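Carboxylesterase (Uncultured bacterium, PDB 5GMX) hydrolyses carboxylic esters as a family VIII carboxylesterase and also acts on oxyimino cephalosporins, probably through a serine nucleophile. Local coordinates at residues Gly125-Asp137 against His245-Trp258. Residues are numbered along the deposited sequence; the frame is centred on the assembly and turned at random.
Sequences GPRERVEMADLYD and HPPLTAHIANDRAW
The loop 125-131 meets residues 245-258 where Arg129 and His245 bring their CA atoms within 5.3 Å, and the backbones draw near again, less closely, at Tyr136 and Trp258 (CA atoms 7.7 Å apart). Both segments belong to a beta-lactamase-like fold; residues 245-258 contribute Leu248 to the pocket that holds phenylmethanesulfonic acid, with 125-137 packed beside them. His245, just past the end of helix 237-244, lies inside the bend of residues 126-129. His245 ND1 donates to Pro126 O (3.1 Å, 164° at the hydrogen), with the acceptor almost in the ring plane, while Arg129 CA sits 3.7 Å from the His245 ring centroid in a CH-pi contact over one face. Bond and contact together probably limit the rotation of the imidazole, which Tyr240 also meets edge-to-face. Pro246 follows a cis peptide bond, and its CD lies 3.7 Å from Val130 CG2; Leu135 CD2 meets Pro246 CG of the same ring. Selenomethionine Met132 bends at chi2 (-70°), bringing SE beside Pro246 CG and obliquely past the Trp258 ring as a Met-aromatic contact. Met132 CE lies 4.1 Å from CD2 of Leu248, which touches the bound ligand, so Met132 packs against this pocket residue. Tyr136 crosses Trp258 at about a right angle, its OH in plane at the indole edge, while Trp258 NE1 donates to Asn68 OD1. Asp255 caps the helix start by accepting from Trp258 N with the anti lone pair of OD2. Asp255 OD2 also accepts from a water, 2.9 Å away, that lies in the plane of the Tyr136 ring, 2.6 Å from Tyr136 OH.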
ATOM      1  N   GLY A 125      -4.620  12.004 -11.948  1.00 21.37           N
ATOM      2  CA  GLY A 125      -3.650  12.945 -11.412  1.00 16.54           C
ATOM      3  C   GLY A 125      -4.168  14.365 -11.589  1.00 21.84           C
ATOM      4  O   GLY A 125      -5.109  14.589 -12.349  1.00 18.95           O
ATOM      5  N   PRO A 126      -3.558  15.336 -10.892  1.00 18.41           N
ATOM      6  CA  PRO A 126      -4.016  16.730 -10.989  1.00 17.06           C
ATOM      7  C   PRO A 126      -3.785  17.270 -12.390  1.00 21.58           C
ATOM      8  O   PRO A 126      -2.749  16.979 -12.974  1.00 19.83           O
ATOM      9  CB  PRO A 126      -3.142  17.470  -9.966  1.00 18.84           C
ATOM     10  CG  PRO A 126      -2.535  16.381  -9.102  1.00 16.81           C
ATOM     11  CD  PRO A 126      -2.403  15.194  -9.991  1.00 20.14           C
ATOM     12  N   ARG A 127      -4.726  18.038 -12.923  1.00 23.14           N
ATOM     13  CA  ARG A 127      -4.569  18.554 -14.275  1.00 26.48           C
ATOM     14  C   ARG A 127      -3.477  19.619 -14.336  1.00 30.52           C
ATOM     15  O   ARG A 127      -2.734  19.710 -15.313  1.00 35.68           O
ATOM     16  CB  ARG A 127      -5.890  19.119 -14.788  1.00 24.51           C
ATOM     17  CG  ARG A 127      -6.772  18.077 -15.435  1.00 21.92           C
ATOM     18  CD  ARG A 127      -8.060  18.671 -15.995  1.00 20.48           C
ATOM     19  NE  ARG A 127      -8.946  17.602 -16.442  1.00 20.51           N
ATOM     20  CZ  ARG A 127      -8.848  17.003 -17.625  1.00 20.27           C
ATOM     21  NH1 ARG A 127      -7.898  17.371 -18.475  1.00 22.69           N
ATOM     22  NH2 ARG A 127      -9.688  16.026 -17.953  1.00 18.42           N
ATOM     23  N   GLU A 128      -3.357  20.408 -13.278  1.00 32.28           N
ATOM     24  CA  GLU A 128      -2.363  21.468 -13.265  1.00 38.80           C
ATOM     25  C   GLU A 128      -1.104  21.056 -12.512  1.00 36.21           C
ATOM     26  O   GLU A 128      -1.142  20.194 -11.630  1.00 35.06           O
ATOM     27  CB  GLU A 128      -2.970  22.739 -12.673  1.00 46.87           C
ATOM     28  CG  GLU A 128      -4.081  23.312 -13.557  1.00 58.53           C
ATOM     29  CD  GLU A 128      -4.873  24.420 -12.892  1.00 78.88           C
ATOM     30  OE1 GLU A 128      -4.816  24.535 -11.648  1.00 83.72           O
ATOM     31  OE2 GLU A 128      -5.556  25.174 -13.621  1.00 79.45           O
ATOM     32  N   ARG A 129       0.009  21.684 -12.875  1.00 35.90           N
ATOM     33  CA  ARG A 129       1.300  21.394 -12.275  1.00 42.25           C
ATOM     34  C   ARG A 129       1.277  21.700 -10.783  1.00 41.86           C
ATOM     35  O   ARG A 129       0.908  22.798 -10.377  1.00 43.06           O
ATOM     36  CB  ARG A 129       2.391  22.201 -12.982  1.00 47.80           C
ATOM     37  CG  ARG A 129       3.772  21.570 -12.951  1.00 58.71           C
ATOM     38  CD  ARG A 129       4.670  22.168 -14.030  1.00 68.03           C
ATOM     39  NE  ARG A 129       4.490  23.612 -14.166  1.00 82.93           N
ATOM     40  CZ  ARG A 129       5.069  24.520 -13.384  1.00 83.74           C
ATOM     41  NH1 ARG A 129       5.875  24.136 -12.398  1.00 78.72           N
ATOM     42  NH2 ARG A 129       4.844  25.813 -13.588  1.00 71.23           N
ATOM     43  N   VAL A 130       1.693  20.733  -9.970  1.00 37.76           N
ATOM     44  CA  VAL A 130       1.689  20.913  -8.523  1.00 43.47           C
ATOM     45  C   VAL A 130       3.093  20.795  -7.928  1.00 44.41           C
ATOM     46  O   VAL A 130       3.942  20.067  -8.442  1.00 44.80           O
ATOM     47  CB  VAL A 130       0.753  19.890  -7.822  1.00 38.74           C
ATOM     48  CG1 VAL A 130      -0.677  20.042  -8.312  1.00 38.35           C
ATOM     49  CG2 VAL A 130       1.242  18.475  -8.036  1.00 34.63           C
ATOM     50  N   GLU A 131       3.328  21.539  -6.851  1.00 41.59           N
ATOM     51  CA  GLU A 131       4.557  21.420  -6.079  1.00 48.27           C
ATOM     52  C   GLU A 131       4.367  20.338  -5.011  1.00 46.18           C
ATOM     53  O   GLU A 131       3.243  19.913  -4.754  1.00 40.12           O
ATOM     54  CB  GLU A 131       4.917  22.759  -5.420  1.00 50.49           C
ATOM     55  CG  GLU A 131       4.978  23.961  -6.361  1.00 56.42           C
ATOM     56  CD  GLU A 131       6.056  23.842  -7.427  1.00 69.92           C
ATOM     57  OE1 GLU A 131       7.140  23.294  -7.132  1.00 70.45           O
ATOM     58  OE2 GLU A 131       5.819  24.309  -8.564  1.00 76.44           O
HETATM   59  N   MSE A 132       5.458  19.900  -4.391  1.00 46.94           N
HETATM   60  CA  MSE A 132       5.384  18.938  -3.292  1.00 36.85           C
HETATM   61  C   MSE A 132       4.623  19.521  -2.102  1.00 40.16           C
HETATM   62  O   MSE A 132       3.838  18.827  -1.424  1.00 41.02           O
HETATM   63  CB  MSE A 132       6.789  18.519  -2.861  1.00 45.96           C
HETATM   64  CG  MSE A 132       7.537  17.705  -3.898  1.00 46.52           C
HETATM   65 SE   MSE A 132       6.739  15.939  -4.085  1.00 83.43          SE
HETATM   66  CE  MSE A 132       7.846  15.228  -5.544  1.00 43.98           C
ATOM     67  N   ALA A 133       4.859  20.804  -1.848  1.00 38.26           N
ATOM     68  CA  ALA A 133       4.148  21.507  -0.788  1.00 42.48           C
ATOM     69  C   ALA A 133       2.648  21.401  -1.009  1.00 38.67           C
ATOM     70  O   ALA A 133       1.879  21.314  -0.053  1.00 41.27           O
ATOM     71  CB  ALA A 133       4.578  22.970  -0.724  1.00 34.52           C
ATOM     72  N   ASP A 134       2.239  21.402  -2.276  1.00 38.38           N
ATOM     73  CA  ASP A 134       0.833  21.249  -2.625  1.00 40.39           C
ATOM     74  C   ASP A 134       0.341  19.881  -2.181  1.00 34.30           C
ATOM     75  O   ASP A 134      -0.770  19.740  -1.670  1.00 28.08           O
ATOM     76  CB  ASP A 134       0.625  21.420  -4.128  1.00 42.39           C
ATOM     77  CG  ASP A 134       1.036  22.789  -4.616  1.00 47.98           C
ATOM     78  OD1 ASP A 134       0.752  23.777  -3.905  1.00 58.38           O
ATOM     79  OD2 ASP A 134       1.642  22.873  -5.709  1.00 51.83           O
ATOM     80  N   LEU A 135       1.189  18.877  -2.362  1.00 31.04           N
ATOM     81  CA  LEU A 135       0.879  17.528  -1.910  1.00 31.96           C
ATOM     82  C   LEU A 135       0.662  17.491  -0.403  1.00 32.06           C
ATOM     83  O   LEU A 135      -0.186  16.740   0.092  1.00 28.06           O
ATOM     84  CB  LEU A 135       2.005  16.565  -2.293  1.00 31.73           C
ATOM     85  CG  LEU A 135       1.654  15.364  -3.157  1.00 30.76           C
ATOM     86  CD1 LEU A 135       0.885  15.811  -4.387  1.00 34.27           C
ATOM     87  CD2 LEU A 135       2.927  14.629  -3.549  1.00 31.04           C
ATOM     88  N   TYR A 136       1.411  18.317   0.324  1.00 24.02           N
ATOM     89  CA  TYR A 136       1.332  18.262   1.786  1.00 27.68           C
ATOM     90  C   TYR A 136       0.102  18.991   2.346  1.00 30.27           C
ATOM     91  O   TYR A 136      -0.263  18.795   3.502  1.00 27.47           O
ATOM     92  CB  TYR A 136       2.614  18.818   2.411  1.00 20.47           C
ATOM     93  CG  TYR A 136       3.868  18.152   1.886  1.00 26.39           C
ATOM     94  CD1 TYR A 136       3.818  16.879   1.327  1.00 21.92           C
ATOM     95  CD2 TYR A 136       5.097  18.795   1.937  1.00 24.66           C
ATOM     96  CE1 TYR A 136       4.951  16.268   0.842  1.00 21.11           C
ATOM     97  CE2 TYR A 136       6.238  18.186   1.456  1.00 24.00           C
ATOM     98  CZ  TYR A 136       6.157  16.923   0.908  1.00 22.87           C
ATOM     99  OH  TYR A 136       7.281  16.306   0.417  1.00 21.67           O
ATOM    100  N   ASP A 137      -0.551  19.810   1.527  1.00 27.08           N
ATOM    101  CA  ASP A 137      -1.752  20.514   1.973  1.00 29.55           C
ATOM    102  C   ASP A 137      -2.994  19.695   1.629  1.00 24.00           C
ATOM    103  O   ASP A 137      -3.533  19.795   0.522  1.00 21.86           O
ATOM    104  CB  ASP A 137      -1.829  21.904   1.338  1.00 26.58           C
ATOM    105  CG  ASP A 137      -2.929  22.782   1.948  1.00 39.59           C
ATOM    106  OD1 ASP A 137      -3.938  22.251   2.470  1.00 36.76           O
ATOM    107  OD2 ASP A 137      -2.774  24.022   1.908  1.00 37.52           O
ATOM    108  N   HIS A 245       2.837  15.319 -12.379  1.00 30.00           N
ATOM    109  CA  HIS A 245       2.254  16.278 -11.440  1.00 26.44           C
ATOM    110  C   HIS A 245       2.009  15.685 -10.044  1.00 29.80           C
ATOM    111  O   HIS A 245       0.874  15.348  -9.705  1.00 26.28           O
ATOM    112  CB  HIS A 245       0.925  16.824 -11.986  1.00 27.73           C
ATOM    113  CG  HIS A 245       1.060  17.622 -13.246  1.00 33.39           C
ATOM    114  ND1 HIS A 245      -0.029  18.019 -13.994  1.00 34.99           N
ATOM    115  CD2 HIS A 245       2.152  18.090 -13.895  1.00 34.71           C
ATOM    116  CE1 HIS A 245       0.387  18.696 -15.050  1.00 35.89           C
ATOM    117  NE2 HIS A 245       1.707  18.757 -15.011  1.00 38.51           N
ATOM    118  N   PRO A 246       3.063  15.571  -9.219  1.00 31.34           N
ATOM    119  CA  PRO A 246       4.465  15.863  -9.508  1.00 27.42           C
ATOM    120  C   PRO A 246       5.206  14.577  -9.856  1.00 29.75           C
ATOM    121  O   PRO A 246       4.654  13.489  -9.674  1.00 32.48           O
ATOM    122  CB  PRO A 246       4.961  16.448  -8.190  1.00 32.64           C
ATOM    123  CG  PRO A 246       4.208  15.627  -7.154  1.00 31.41           C
ATOM    124  CD  PRO A 246       2.884  15.208  -7.800  1.00 32.00           C
ATOM    125  N   PRO A 247       6.429  14.685 -10.385  1.00 27.96           N
ATOM    126  CA  PRO A 247       7.171  13.435 -10.578  1.00 32.78           C
ATOM    127  C   PRO A 247       7.825  12.971  -9.274  1.00 34.31           C
ATOM    128  O   PRO A 247       8.505  13.759  -8.623  1.00 38.47           O
ATOM    129  CB  PRO A 247       8.220  13.798 -11.635  1.00 32.35           C
ATOM    130  CG  PRO A 247       8.289  15.303 -11.654  1.00 32.36           C
ATOM    131  CD  PRO A 247       7.200  15.871 -10.789  1.00 30.21           C
ATOM    132  N   LEU A 248       7.619  11.711  -8.903  1.00 29.74           N
ATOM    133  CA  LEU A 248       8.204  11.171  -7.681  1.00 32.89           C
ATOM    134  C   LEU A 248       9.596  10.630  -7.959  1.00 37.76           C
ATOM    135  O   LEU A 248       9.911  10.263  -9.085  1.00 34.64           O
ATOM    136  CB  LEU A 248       7.334  10.066  -7.090  1.00 31.91           C
ATOM    137  CG  LEU A 248       5.915  10.421  -6.646  1.00 37.61           C
ATOM    138  CD1 LEU A 248       5.298   9.228  -5.927  1.00 38.51           C
ATOM    139  CD2 LEU A 248       5.875  11.685  -5.768  1.00 32.61           C
ATOM    140  N   THR A 249      10.438  10.613  -6.931  1.00 38.77           N
ATOM    141  CA  THR A 249      11.805  10.117  -7.059  1.00 32.64           C
ATOM    142  C   THR A 249      12.181   9.319  -5.818  1.00 33.44           C
ATOM    143  O   THR A 249      11.484   9.376  -4.809  1.00 38.52           O
ATOM    144  CB  THR A 249      12.821  11.269  -7.255  1.00 36.98           C
ATOM    145  OG1 THR A 249      12.783  12.139  -6.115  1.00 41.17           O
ATOM    146  CG2 THR A 249      12.510  12.077  -8.522  1.00 24.59           C
ATOM    147  N   ALA A 250      13.275   8.572  -5.886  1.00 33.96           N
ATOM    148  CA  ALA A 250      13.810   7.941  -4.686  1.00 35.09           C
ATOM    149  C   ALA A 250      14.219   9.016  -3.693  1.00 31.81           C
ATOM    150  O   ALA A 250      14.065   8.863  -2.484  1.00 35.05           O
ATOM    151  CB  ALA A 250      14.992   7.055  -5.024  1.00 42.27           C
ATOM    152  N   HIS A 251      14.730  10.114  -4.230  1.00 27.88           N
ATOM    153  CA  HIS A 251      15.275  11.197  -3.433  1.00 29.03           C
ATOM    154  C   HIS A 251      14.265  11.777  -2.445  1.00 31.50           C
ATOM    155  O   HIS A 251      14.622  12.096  -1.313  1.00 27.15           O
ATOM    156  CB  HIS A 251      15.788  12.303  -4.357  1.00 42.17           C
ATOM    157  CG  HIS A 251      16.469  13.425  -3.638  1.00 46.84           C
ATOM    158  ND1 HIS A 251      17.621  13.246  -2.900  1.00 53.50           N
ATOM    159  CD2 HIS A 251      16.162  14.740  -3.544  1.00 50.42           C
ATOM    160  CE1 HIS A 251      17.993  14.404  -2.383  1.00 57.32           C
ATOM    161  NE2 HIS A 251      17.124  15.327  -2.758  1.00 55.26           N
ATOM    162  N   ILE A 252      13.007  11.908  -2.868  1.00 26.71           N
ATOM    163  CA  ILE A 252      12.005  12.590  -2.049  1.00 28.00           C
ATOM    164  C   ILE A 252      11.693  11.794  -0.773  1.00 21.55           C
ATOM    165  O   ILE A 252      11.354  12.370   0.254  1.00 22.75           O
ATOM    166  CB  ILE A 252      10.702  12.859  -2.843  1.00 26.28           C
ATOM    167  CG1 ILE A 252       9.844  13.912  -2.132  1.00 27.50           C
ATOM    168  CG2 ILE A 252       9.921  11.572  -3.092  1.00 23.83           C
ATOM    169  CD1 ILE A 252      10.506  15.265  -2.003  1.00 29.63           C
ATOM    170  N   ALA A 253      11.848  10.475  -0.834  1.00 21.11           N
ATOM    171  CA  ALA A 253      11.685   9.629   0.344  1.00 23.59           C
ATOM    172  C   ALA A 253      12.671  10.016   1.454  1.00 23.09           C
ATOM    173  O   ALA A 253      12.382   9.837   2.637  1.00 22.63           O
ATOM    174  CB  ALA A 253      11.863   8.167  -0.030  1.00 23.21           C
ATOM    175  N   ASN A 254      13.826  10.555   1.064  1.00 24.62           N
ATOM    176  CA  ASN A 254      14.867  10.935   2.014  1.00 24.92           C
ATOM    177  C   ASN A 254      14.670  12.348   2.565  1.00 24.68           C
ATOM    178  O   ASN A 254      15.519  12.872   3.285  1.00 26.44           O
ATOM    179  CB  ASN A 254      16.243  10.818   1.355  1.00 24.63           C
ATOM    180  CG  ASN A 254      16.553   9.396   0.887  1.00 26.77           C
ATOM    181  OD1 ASN A 254      16.179   8.413   1.533  1.00 27.44           O
ATOM    182  ND2 ASN A 254      17.231   9.287  -0.245  1.00 24.23           N
ATOM    183  N   ASP A 255      13.536  12.951   2.232  1.00 22.61           N
ATOM    184  CA  ASP A 255      13.200  14.286   2.701  1.00 19.34           C
ATOM    185  C   ASP A 255      12.215  14.193   3.854  1.00 20.13           C
ATOM    186  O   ASP A 255      11.209  13.492   3.760  1.00 22.23           O
ATOM    187  CB  ASP A 255      12.646  15.122   1.541  1.00 23.27           C
ATOM    188  CG  ASP A 255      12.187  16.507   1.967  1.00 27.69           C
ATOM    189  OD1 ASP A 255      12.993  17.460   1.921  1.00 32.00           O
ATOM    190  OD2 ASP A 255      11.007  16.642   2.352  1.00 35.47           O
ATOM    191  N   ARG A 256      12.534  14.869   4.955  1.00 19.31           N
ATOM    192  CA  ARG A 256      11.736  14.782   6.176  1.00 21.96           C
ATOM    193  C   ARG A 256      10.317  15.299   5.974  1.00 21.98           C
ATOM    194  O   ARG A 256       9.377  14.739   6.528  1.00 20.39           O
ATOM    195  CB  ARG A 256      12.423  15.537   7.329  1.00 18.34           C
ATOM    196  CG  ARG A 256      11.541  15.791   8.557  1.00 19.23           C
ATOM    197  CD  ARG A 256      11.077  14.503   9.263  1.00 17.68           C
ATOM    198  NE  ARG A 256       9.992  14.779  10.208  1.00 21.14           N
ATOM    199  CZ  ARG A 256       9.144  13.865  10.679  1.00 23.54           C
ATOM    200  NH1 ARG A 256       9.235  12.596  10.298  1.00 20.63           N
ATOM    201  NH2 ARG A 256       8.183  14.227  11.519  1.00 18.34           N
ATOM    202  N   ALA A 257      10.158  16.361   5.186  1.00 20.13           N
ATOM    203  CA  ALA A 257       8.832  16.941   4.969  1.00 22.98           C
ATOM    204  C   ALA A 257       7.906  15.930   4.297  1.00 19.01           C
ATOM    205  O   ALA A 257       6.717  15.855   4.606  1.00 18.12           O
ATOM    206  CB  ALA A 257       8.928  18.222   4.135  1.00 17.25           C
ATOM    207  N   TRP A 258       8.467  15.139   3.393  1.00 19.18           N
ATOM    208  CA  TRP A 258       7.713  14.078   2.732  1.00 21.34           C
ATOM    209  C   TRP A 258       7.240  13.046   3.762  1.00 19.32           C
ATOM    210  O   TRP A 258       6.048  12.746   3.853  1.00 15.75           O
ATOM    211  CB  TRP A 258       8.578  13.431   1.644  1.00 16.64           C
ATOM    212  CG  TRP A 258       8.061  12.137   1.068  1.00 17.14           C
ATOM    213  CD1 TRP A 258       8.395  10.874   1.469  1.00 16.49           C
ATOM    214  CD2 TRP A 258       7.163  11.980  -0.044  1.00 16.96           C
ATOM    215  NE1 TRP A 258       7.747   9.943   0.692  1.00 16.88           N
ATOM    216  CE2 TRP A 258       6.987  10.595  -0.246  1.00 16.55           C
ATOM    217  CE3 TRP A 258       6.483  12.875  -0.879  1.00 22.09           C
ATOM    218  CZ2 TRP A 258       6.159  10.084  -1.244  1.00 18.04           C
ATOM    219  CZ3 TRP A 258       5.660  12.366  -1.873  1.00 15.31           C
ATOM    220  CH2 TRP A 258       5.511  10.981  -2.049  1.00 19.06           C
TER
HETATM  221  O   HOH W   1       9.272  17.987   0.396  1.00 26.66           O